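Long-range contacts in MATE family efflux transporter (Vibrio cholerae, PDB 6IDP), which probably exports drugs and other toxic compounds from the bacterial cell, with protons driving the change of conformation: residues A[280-286]-A[363-368]; A[246-250]-A[386-391]; A[153-159]-A[211-217]. All coordinates share one frame; numbering follows the deposited sequence.

Contact 1 (A[280-286]-A[363-368]). With OLC ((2R)-2,3-dihydroxypropyl (9Z)-octadec-9-enoate), chain N.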
loop_
_atom_site.group_PDB
_atom_site.type_symbol
_atom_site.label_atom_id
_atom_site.label_comp_id
_atom_site.label_asym_id
_atom_site.label_seq_id
_atom_site.Cartn_x
_atom_site.Cartn_y
_atom_site.Cartn_z
ATOM N N LEU A 280 4.174 3.055 11.069
ATOM C CA LEU A 280 4.789 3.417 9.796
ATOM C C LEU A 280 3.820 4.133 8.857
ATOM O O LEU A 280 4.050 4.187 7.649
ATOM C CB LEU A 280 5.343 2.168 9.104
ATOM C CG LEU A 280 6.686 1.613 9.589
ATOM C CD1 LEU A 280 6.893 0.202 9.064
ATOM C CD2 LEU A 280 7.838 2.516 9.161
ATOM N N VAL A 281 2.740 4.679 9.407
ATOM C CA VAL A 281 1.715 5.291 8.572
ATOM C C VAL A 281 2.216 6.576 7.902
ATOM O O VAL A 281 1.789 6.907 6.798
ATOM C CB VAL A 281 0.421 5.580 9.385
ATOM C CG1 VAL A 281 0.655 6.663 10.425
ATOM C CG2 VAL A 281 -0.726 5.952 8.456
ATOM N N ALA A 282 3.136 7.286 8.547
ATOM C CA ALA A 282 3.681 8.504 7.954
ATOM C C ALA A 282 4.620 8.162 6.805
ATOM O O ALA A 282 4.673 8.878 5.800
ATOM C CB ALA A 282 4.402 9.338 8.996
ATOM N N VAL A 283 5.366 7.071 6.956
ATOM C CA VAL A 283 6.248 6.614 5.895
ATOM C C VAL A 283 5.403 6.141 4.716
ATOM O O VAL A 283 5.712 6.432 3.556
ATOM C CB VAL A 283 7.180 5.485 6.371
ATOM C CG1 VAL A 283 8.086 5.030 5.240
ATOM C CG2 VAL A 283 8.009 5.950 7.556
ATOM N N LEU A 284 4.320 5.432 5.029
ATOM C CA LEU A 284 3.381 4.955 4.021
ATOM C C LEU A 284 2.811 6.118 3.205
ATOM O O LEU A 284 2.748 6.053 1.977
ATOM C CB LEU A 284 2.255 4.160 4.684
ATOM C CG LEU A 284 1.481 3.150 3.833
ATOM C CD1 LEU A 284 0.299 3.792 3.111
ATOM C CD2 LEU A 284 2.410 2.443 2.848
ATOM N N ALA A 285 2.406 7.181 3.893
ATOM C CA ALA A 285 1.899 8.378 3.231
ATOM C C ALA A 285 2.948 8.980 2.300
ATOM O O ALA A 285 2.623 9.469 1.216
ATOM C CB ALA A 285 1.457 9.409 4.264
ATOM N N MET A 286 4.206 8.929 2.725
ATOM C CA MET A 286 5.307 9.516 1.967
ATOM C C MET A 286 5.582 8.747 0.674
ATOM O O MET A 286 6.038 9.325 -0.310
ATOM C CB MET A 286 6.576 9.571 2.825
ATOM C CG MET A 286 7.484 10.756 2.525
ATOM S SD MET A 286 8.717 11.041 3.818
ATOM C CE MET A 286 7.801 10.506 5.261
ATOM N N LEU A 363 13.457 0.113 8.213
ATOM C CA LEU A 363 12.473 -0.492 7.323
ATOM C C LEU A 363 11.797 0.590 6.493
ATOM O O LEU A 363 11.546 0.408 5.300
ATOM C CB LEU A 363 11.434 -1.291 8.113
ATOM C CG LEU A 363 10.332 -1.988 7.310
ATOM C CD1 LEU A 363 10.920 -2.907 6.250
ATOM C CD2 LEU A 363 9.402 -2.770 8.235
ATOM N N GLY A 364 11.504 1.716 7.136
ATOM C CA GLY A 364 10.942 2.867 6.455
ATOM C C GLY A 364 11.842 3.368 5.338
ATOM O O GLY A 364 11.353 3.785 4.288
ATOM N N ILE A 365 13.154 3.329 5.564
ATOM C CA ILE A 365 14.122 3.712 4.538
ATOM C C ILE A 365 14.008 2.782 3.334
ATOM O O ILE A 365 14.018 3.228 2.184
ATOM C CB ILE A 365 15.569 3.679 5.071
ATOM C CG1 ILE A 365 15.789 4.785 6.108
ATOM C CG2 ILE A 365 16.568 3.819 3.923
ATOM C CD1 ILE A 365 15.609 6.193 5.553
ATOM N N CYS A 366 13.886 1.489 3.616
ATOM C CA CYS A 366 13.735 0.476 2.580
ATOM C C CYS A 366 12.472 0.722 1.756
ATOM O O CYS A 366 12.498 0.634 0.525
ATOM C CB CYS A 366 13.700 -0.920 3.205
ATOM S SG CYS A 366 13.739 -2.267 2.006
ATOM N N MET A 367 11.377 1.033 2.441
ATOM C CA MET A 367 10.126 1.386 1.778
ATOM C C MET A 367 10.305 2.627 0.912
ATOM O O MET A 367 9.794 2.702 -0.204
ATOM C CB MET A 367 9.021 1.629 2.806
ATOM C CG MET A 367 8.645 0.403 3.623
ATOM S SD MET A 367 7.635 0.812 5.067
ATOM C CE MET A 367 6.221 1.586 4.291
ATOM N N LEU A 368 11.037 3.597 1.445
ATOM C CA LEU A 368 11.267 4.867 0.770
ATOM C C LEU A 368 12.087 4.672 -0.498
ATOM O O LEU A 368 11.767 5.221 -1.551
ATOM C CB LEU A 368 11.976 5.842 1.711
ATOM C CG LEU A 368 11.475 7.284 1.774
ATOM C CD1 LEU A 368 10.021 7.329 2.211
ATOM C CD2 LEU A 368 12.346 8.091 2.723
HETATM C C18 OLC N . 2.191 4.766 17.655
HETATM C C17 OLC N . 2.732 5.457 16.422
HETATM C C16 OLC N . 1.692 6.416 15.886
HETATM C C12 OLC N . 0.616 9.799 12.479
HETATM C C15 OLC N . 2.227 7.122 14.659
HETATM C C13 OLC N . 1.716 8.928 13.045
HETATM C C14 OLC N . 1.121 7.943 14.028
#
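Val283 and Gly364 are where the two segments bring their CA atoms nearest, 6.0 Å apart. With chi1 at 180°, CG1 of Val283 extends over the glycine backbone and rests 3.6 Å from Gly364 O; having no side chain, Gly364 lets this methyl lie close to its O and CA. Leu280, three residues earlier, completes this packing: its CD2 lies on Gly364 CA (4.1 Å), while CD1 meets Leu363 CD2 at 4.0 Å, the two leucine side chains crossing at about a right angle. Met367, though partly exposed, is also a main packing residue, its chain bent at the last torsion (chi3 59°) to carry CE within 4.0 Å of Val283 CG1. This is an apolar contact between nearly parallel transmembrane helices in the C-terminal half of the MATE fold, close at Gly364. Leu280 stands at the break between helices 263-279 and 281-299 and precedes the second as its N-cap residue.

The looser, partly exposed side is Leu284, whose CB points away and which only CD2 brings to Met367 CE, at 4.2 Å. A separate, buried edge pairs Met286 CB with Leu368 CD1 at 4.2 Å, where Phe316 of helix 303-330 packs against Met286. Val281 instead touches a monoolein chain and helix 5-39.

Contact 2 (A[246-250]-A[386-391])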
loop_
_atom_site.group_PDB
_atom_site.type_symbol
_atom_site.label_atom_id
_atom_site.label_comp_id
_atom_site.label_asym_id
_atom_site.label_seq_id
_atom_site.Cartn_x
_atom_site.Cartn_y
_atom_site.Cartn_z
ATOM N N LEU A 246 5.321 -10.345 -3.076
ATOM C CA LEU A 246 6.286 -10.825 -2.088
ATOM C C LEU A 246 5.770 -10.833 -0.634
ATOM O O LEU A 246 5.986 -11.813 0.075
ATOM C CB LEU A 246 7.579 -10.003 -2.173
ATOM C CG LEU A 246 8.290 -9.978 -3.529
ATOM C CD1 LEU A 246 9.552 -9.131 -3.458
ATOM C CD2 LEU A 246 8.612 -11.386 -4.004
ATOM N N PRO A 247 5.106 -9.748 -0.175
ATOM C CA PRO A 247 4.619 -9.794 1.213
ATOM C C PRO A 247 3.633 -10.933 1.554
ATOM O O PRO A 247 3.655 -11.386 2.698
ATOM C CB PRO A 247 3.943 -8.429 1.383
ATOM C CG PRO A 247 4.681 -7.542 0.450
ATOM C CD PRO A 247 4.956 -8.398 -0.750
ATOM N N PRO A 248 2.774 -11.370 0.608
ATOM C CA PRO A 248 2.020 -12.591 0.922
ATOM C C PRO A 248 2.916 -13.797 1.196
ATOM O O PRO A 248 2.590 -14.611 2.060
ATOM C CB PRO A 248 1.188 -12.818 -0.339
ATOM C CG PRO A 248 0.958 -11.462 -0.866
ATOM C CD PRO A 248 2.219 -10.689 -0.577
ATOM N N LEU A 249 4.021 -13.909 0.465
ATOM C CA LEU A 249 4.975 -14.987 0.694
ATOM C C LEU A 249 5.622 -14.822 2.064
ATOM O O LEU A 249 5.837 -15.802 2.779
ATOM C CB LEU A 249 6.044 -15.014 -0.399
ATOM C CG LEU A 249 5.552 -15.056 -1.847
ATOM C CD1 LEU A 249 6.718 -15.278 -2.800
ATOM C CD2 LEU A 249 4.492 -16.131 -2.027
ATOM N N SER A 250 5.921 -13.574 2.417
ATOM C CA SER A 250 6.458 -13.234 3.731
ATOM C C SER A 250 5.603 -13.805 4.854
ATOM O O SER A 250 6.118 -14.383 5.809
ATOM C CB SER A 250 6.565 -11.715 3.891
ATOM O OG SER A 250 6.910 -11.362 5.221
ATOM N N SER A 386 13.194 -4.837 -2.811
ATOM C CA SER A 386 12.077 -5.558 -2.203
ATOM C C SER A 386 12.368 -7.046 -2.021
ATOM O O SER A 386 12.070 -7.618 -0.973
ATOM C CB SER A 386 10.812 -5.392 -3.050
ATOM O OG SER A 386 10.370 -4.048 -3.065
ATOM N N ALA A 387 12.937 -7.674 -3.045
ATOM C CA ALA A 387 13.236 -9.101 -2.987
ATOM C C ALA A 387 14.340 -9.409 -1.978
ATOM O O ALA A 387 14.236 -10.369 -1.211
ATOM C CB ALA A 387 13.619 -9.616 -4.361
ATOM N N LEU A 388 15.395 -8.597 -1.988
ATOM C CA LEU A 388 16.509 -8.764 -1.056
ATOM C C LEU A 388 16.045 -8.632 0.388
ATOM O O LEU A 388 16.434 -9.419 1.249
ATOM C CB LEU A 388 17.609 -7.739 -1.339
ATOM C CG LEU A 388 18.589 -8.059 -2.467
ATOM C CD1 LEU A 388 19.568 -6.912 -2.657
ATOM C CD2 LEU A 388 19.330 -9.355 -2.170
ATOM N N ARG A 389 15.214 -7.625 0.637
ATOM C CA ARG A 389 14.652 -7.381 1.958
ATOM C C ARG A 389 13.952 -8.630 2.479
ATOM O O ARG A 389 14.101 -8.998 3.642
ATOM C CB ARG A 389 13.671 -6.205 1.915
ATOM C CG ARG A 389 13.164 -5.762 3.280
ATOM C CD ARG A 389 11.806 -6.352 3.622
ATOM N NE ARG A 389 11.551 -6.304 5.059
ATOM C CZ ARG A 389 10.364 -6.519 5.617
ATOM N NH1 ARG A 389 9.310 -6.785 4.858
ATOM N NH2 ARG A 389 10.230 -6.459 6.936
ATOM N N LEU A 390 13.205 -9.287 1.600
ATOM C CA LEU A 390 12.404 -10.436 1.985
ATOM C C LEU A 390 13.207 -11.713 2.174
ATOM O O LEU A 390 13.233 -12.293 3.258
ATOM C CB LEU A 390 11.317 -10.685 0.940
ATOM C CG LEU A 390 9.892 -10.718 1.486
ATOM C CD1 LEU A 390 9.904 -11.212 2.925
ATOM C CD2 LEU A 390 9.247 -9.338 1.384
ATOM N N PHE A 391 13.854 -12.150 1.103
ATOM C CA PHE A 391 14.403 -13.498 1.051
ATOM C C PHE A 391 15.867 -13.582 1.470
ATOM O O PHE A 391 16.343 -14.654 1.838
ATOM C CB PHE A 391 14.220 -14.072 -0.358
ATOM C CG PHE A 391 12.783 -14.157 -0.786
ATOM C CD1 PHE A 391 11.947 -15.128 -0.257
ATOM C CD2 PHE A 391 12.267 -13.268 -1.715
ATOM C CE1 PHE A 391 10.623 -15.209 -0.645
ATOM C CE2 PHE A 391 10.943 -13.347 -2.110
ATOM C CZ PHE A 391 10.122 -14.320 -1.572
HETATM O O HOH W 1 6.788 -8.914 5.615
#
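A knob-into-hole contact brings Leu246 of helix 226-259 into a hole on helix 379-435 formed by Ser386, Ala387, Leu390 and Phe391. The two methyls of the knob divide the work. CD1 reaches the backbone between Ser386 and Ala387, 3.7 Å from Ala387 N, and CD2 comes to the edge of the Phe391 ring, in its plane, 3.6 Å from Phe391 CE2. Leu249 CD1 approaches the same edge at 3.7 Å from Phe391 CZ, so two leucine methyls from successive turns line one rim of the phenyl group. Over a face of that ring lies CB of its own neighbour Leu390.

Both helices, which belong to the C-terminal half of the MATE fold, are irregular here. Pro247 and Pro248 lack an N-H, which kinks helix 226-259, and residues 388-391 form a wider, pi-type turn. The short segments nevertheless run almost parallel, 3° apart. Leu390, in an unusual rotamer (chi1 -124°), straddles the gap: CD2 sits 4.0 Å from Leu246 CB, and CD1 presses on Ser250 CB at 3.5 Å, although that serine is poorly ordered.

Beyond the leucines the contact becomes polar. A water close to Ser250 OG, at a doubtfully short distance, also accepts a weak, long bond of 3.4 Å from Arg389 NH1. The guanidinium group has firmer partners on helix 379-435, with NH2 donating to Asn418 OD1 and a cation-pi contact to Tyr394.

Contact 3 (A[153-159]-A[211-217])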
loop_
_atom_site.group_PDB
_atom_site.type_symbol
_atom_site.label_atom_id
_atom_site.label_comp_id
_atom_site.label_asym_id
_atom_site.label_seq_id
_atom_site.Cartn_x
_atom_site.Cartn_y
_atom_site.Cartn_z
ATOM N N VAL A 153 -3.712 9.700 -11.027
ATOM C CA VAL A 153 -3.571 10.765 -12.011
ATOM C C VAL A 153 -3.443 12.128 -11.318
ATOM O O VAL A 153 -2.620 12.952 -11.718
ATOM C CB VAL A 153 -4.756 10.775 -13.004
ATOM C CG1 VAL A 153 -4.706 12.008 -13.896
ATOM C CG2 VAL A 153 -4.748 9.505 -13.846
ATOM N N CYS A 154 -4.242 12.354 -10.277
ATOM C CA CYS A 154 -4.136 13.573 -9.468
ATOM C C CYS A 154 -2.738 13.741 -8.896
ATOM O O CYS A 154 -2.124 14.801 -9.017
ATOM C CB CYS A 154 -5.140 13.556 -8.311
ATOM S SG CYS A 154 -6.874 13.668 -8.783
ATOM N N ARG A 155 -2.260 12.679 -8.256
ATOM C CA ARG A 155 -0.946 12.663 -7.633
ATOM C C ARG A 155 0.144 12.860 -8.680
ATOM O O ARG A 155 1.086 13.620 -8.466
ATOM C CB ARG A 155 -0.741 11.353 -6.861
ATOM C CG ARG A 155 -1.563 11.265 -5.575
ATOM C CD ARG A 155 -1.498 9.879 -4.935
ATOM N NE ARG A 155 -0.163 9.300 -5.024
ATOM C CZ ARG A 155 0.109 8.134 -5.600
ATOM N NH1 ARG A 155 -0.866 7.410 -6.129
ATOM N NH2 ARG A 155 1.357 7.688 -5.641
ATOM N N ALA A 156 -0.009 12.195 -9.821
ATOM C CA ALA A 156 0.935 12.338 -10.926
ATOM C C ALA A 156 1.035 13.793 -11.379
ATOM O O ALA A 156 2.086 14.240 -11.833
ATOM C CB ALA A 156 0.530 11.448 -12.092
ATOM N N ASN A 157 -0.066 14.527 -11.250
ATOM C CA ASN A 157 -0.093 15.947 -11.579
ATOM C C ASN A 157 0.179 16.834 -10.364
ATOM O O ASN A 157 -0.161 18.016 -10.363
ATOM C CB ASN A 157 -1.438 16.316 -12.203
ATOM C CG ASN A 157 -1.565 15.839 -13.637
ATOM O OD1 ASN A 157 -1.335 16.600 -14.575
ATOM N ND2 ASN A 157 -1.926 14.572 -13.812
ATOM N N GLY A 158 0.777 16.251 -9.329
ATOM C CA GLY A 158 1.222 17.004 -8.169
ATOM C C GLY A 158 0.138 17.423 -7.195
ATOM O O GLY A 158 0.297 18.407 -6.473
ATOM N N ASN A 159 -0.962 16.681 -7.163
ATOM C CA ASN A 159 -2.055 16.999 -6.255
ATOM C C ASN A 159 -2.395 15.818 -5.354
ATOM O O ASN A 159 -2.860 14.782 -5.828
ATOM C CB ASN A 159 -3.293 17.441 -7.044
ATOM C CG ASN A 159 -4.418 17.945 -6.146
ATOM O OD1 ASN A 159 -4.837 17.267 -5.208
ATOM N ND2 ASN A 159 -4.906 19.142 -6.432
ATOM N N VAL A 211 -10.864 16.170 -12.553
ATOM C CA VAL A 211 -9.711 15.744 -13.334
ATOM C C VAL A 211 -9.841 16.214 -14.786
ATOM O O VAL A 211 -8.873 16.689 -15.386
ATOM C CB VAL A 211 -9.542 14.210 -13.275
ATOM C CG1 VAL A 211 -8.581 13.725 -14.343
ATOM C CG2 VAL A 211 -9.063 13.787 -11.892
ATOM N N ALA A 212 -11.045 16.108 -15.335
ATOM C CA ALA A 212 -11.303 16.539 -16.703
ATOM C C ALA A 212 -11.204 18.059 -16.847
ATOM O O ALA A 212 -10.657 18.559 -17.830
ATOM C CB ALA A 212 -12.666 16.057 -17.155
ATOM N N GLN A 213 -11.739 18.785 -15.867
ATOM C CA GLN A 213 -11.716 20.247 -15.874
ATOM C C GLN A 213 -10.282 20.775 -15.873
ATOM O O GLN A 213 -9.978 21.789 -16.505
ATOM C CB GLN A 213 -12.485 20.796 -14.666
ATOM C CG GLN A 213 -12.777 22.291 -14.711
ATOM C CD GLN A 213 -11.616 23.153 -14.244
ATOM O OE1 GLN A 213 -10.830 22.746 -13.389
ATOM N NE2 GLN A 213 -11.504 24.351 -14.809
ATOM N N ARG A 214 -9.404 20.075 -15.160
ATOM C CA ARG A 214 -8.002 20.456 -15.066
ATOM C C ARG A 214 -7.201 19.899 -16.236
ATOM O O ARG A 214 -5.990 20.113 -16.323
ATOM C CB ARG A 214 -7.407 19.974 -13.742
ATOM C CG ARG A 214 -7.971 20.679 -12.524
ATOM C CD ARG A 214 -7.374 20.112 -11.253
ATOM N NE ARG A 214 -7.792 20.848 -10.066
ATOM C CZ ARG A 214 -8.695 20.410 -9.196
ATOM N NH1 ARG A 214 -9.275 19.233 -9.374
ATOM N NH2 ARG A 214 -9.015 21.149 -8.144
ATOM N N GLN A 215 -7.894 19.186 -17.123
ATOM C CA GLN A 215 -7.301 18.608 -18.329
ATOM C C GLN A 215 -6.153 17.662 -18.000
ATOM O O GLN A 215 -5.096 17.701 -18.628
ATOM C CB GLN A 215 -6.830 19.718 -19.281
ATOM C CG GLN A 215 -7.978 20.481 -19.925
ATOM C CD GLN A 215 -7.519 21.695 -20.710
ATOM O OE1 GLN A 215 -6.372 21.771 -21.149
ATOM N NE2 GLN A 215 -8.416 22.658 -20.883
ATOM N N TRP A 216 -6.377 16.805 -17.009
ATOM C CA TRP A 216 -5.390 15.807 -16.618
ATOM C C TRP A 216 -5.634 14.490 -17.345
ATOM O O TRP A 216 -4.831 13.560 -17.262
ATOM C CB TRP A 216 -5.414 15.602 -15.104
ATOM C CG TRP A 216 -4.876 16.777 -14.351
ATOM C CD1 TRP A 216 -4.201 17.844 -14.872
ATOM C CD2 TRP A 216 -4.965 17.008 -12.939
ATOM N NE1 TRP A 216 -3.863 18.721 -13.870
ATOM C CE2 TRP A 216 -4.320 18.232 -12.676
ATOM C CE3 TRP A 216 -5.527 16.298 -11.875
ATOM C CZ2 TRP A 216 -4.220 18.761 -11.390
ATOM C CZ3 TRP A 216 -5.427 16.825 -10.601
ATOM C CH2 TRP A 216 -4.778 18.043 -10.369
ATOM N N THR A 217 -6.754 14.423 -18.056
ATOM C CA THR A 217 -7.064 13.284 -18.911
ATOM C C THR A 217 -7.526 13.766 -20.279
ATOM O O THR A 217 -8.202 14.792 -20.389
ATOM C CB THR A 217 -8.161 12.383 -18.308
ATOM O OG1 THR A 217 -9.296 13.182 -17.956
ATOM C CG2 THR A 217 -7.649 11.655 -17.075
HETATM O O HOH W 2 -2.376 13.306 -16.697
#
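Stacking dominates the meeting of Asn157 and Trp216. The asparagine amide lies over one face of the indole with the two planes 15° apart; its CB makes a CH-pi contact 3.7 Å from the centroid of the five-membered ring, and OD1 comes 3.1 Å from Trp216 CD1. Arg214 CB covers the opposite face, offset toward the rim.

Hydrogen bonds fix the rotation of that amide. Asn157 CG lies anti to the carbonyl carbon (chi1 -75°), which sets the amide over the indole and ND2 toward Val153 O, joined at 2.7 Å in an almost straight bond (173°); Asn157 N reaches the same oxygen from the other face of the carbonyl plane. ND2 also donates to a water whose bond to Trp216 O is too short to be fully trusted, leaving that bridge doubtful. Both segments are helix ends closed by Schellman motifs, with Gly158 and Gln215 taking the positive phi; Trp216 follows directly and is thereby swung against helix 124-156.

Apolar and sulfur contacts surround the tryptophan. Cys154 SG sits at the ring edge, in plane, 3.9 Å from Trp216 CZ3, and 3.8 Å from Val211 CG2. Val153 CG1 packs on Trp216 CB at 3.9 Å, and Asn159 CB on Trp216 CH2, while Asn159 OD1 caps Leu162 N.

The three contacts differ in burial and in chemistry. Contact 1 is buried, its centre about 10 Å from the centre of the chain, and purely apolar; contact 2, its centre about 14 Å out, is partly buried and adds a polar flank with one loosely held water; contact 3, its centre about 21 Å out and also partly buried, joins helix ends through an amide-indole stack, with hydrogen bonds inside one segment holding the amide. Contacts 1 and 2 share the C-terminal half and meet through consecutive helices, 360-375 and 379-435: Leu363 CD1 packs 3.7 Å from Arg389 NE. Contact 3 ties helices 124-156 and 189-213 earlier in the chain, touches neither, and lies across the chain centre from contact 2.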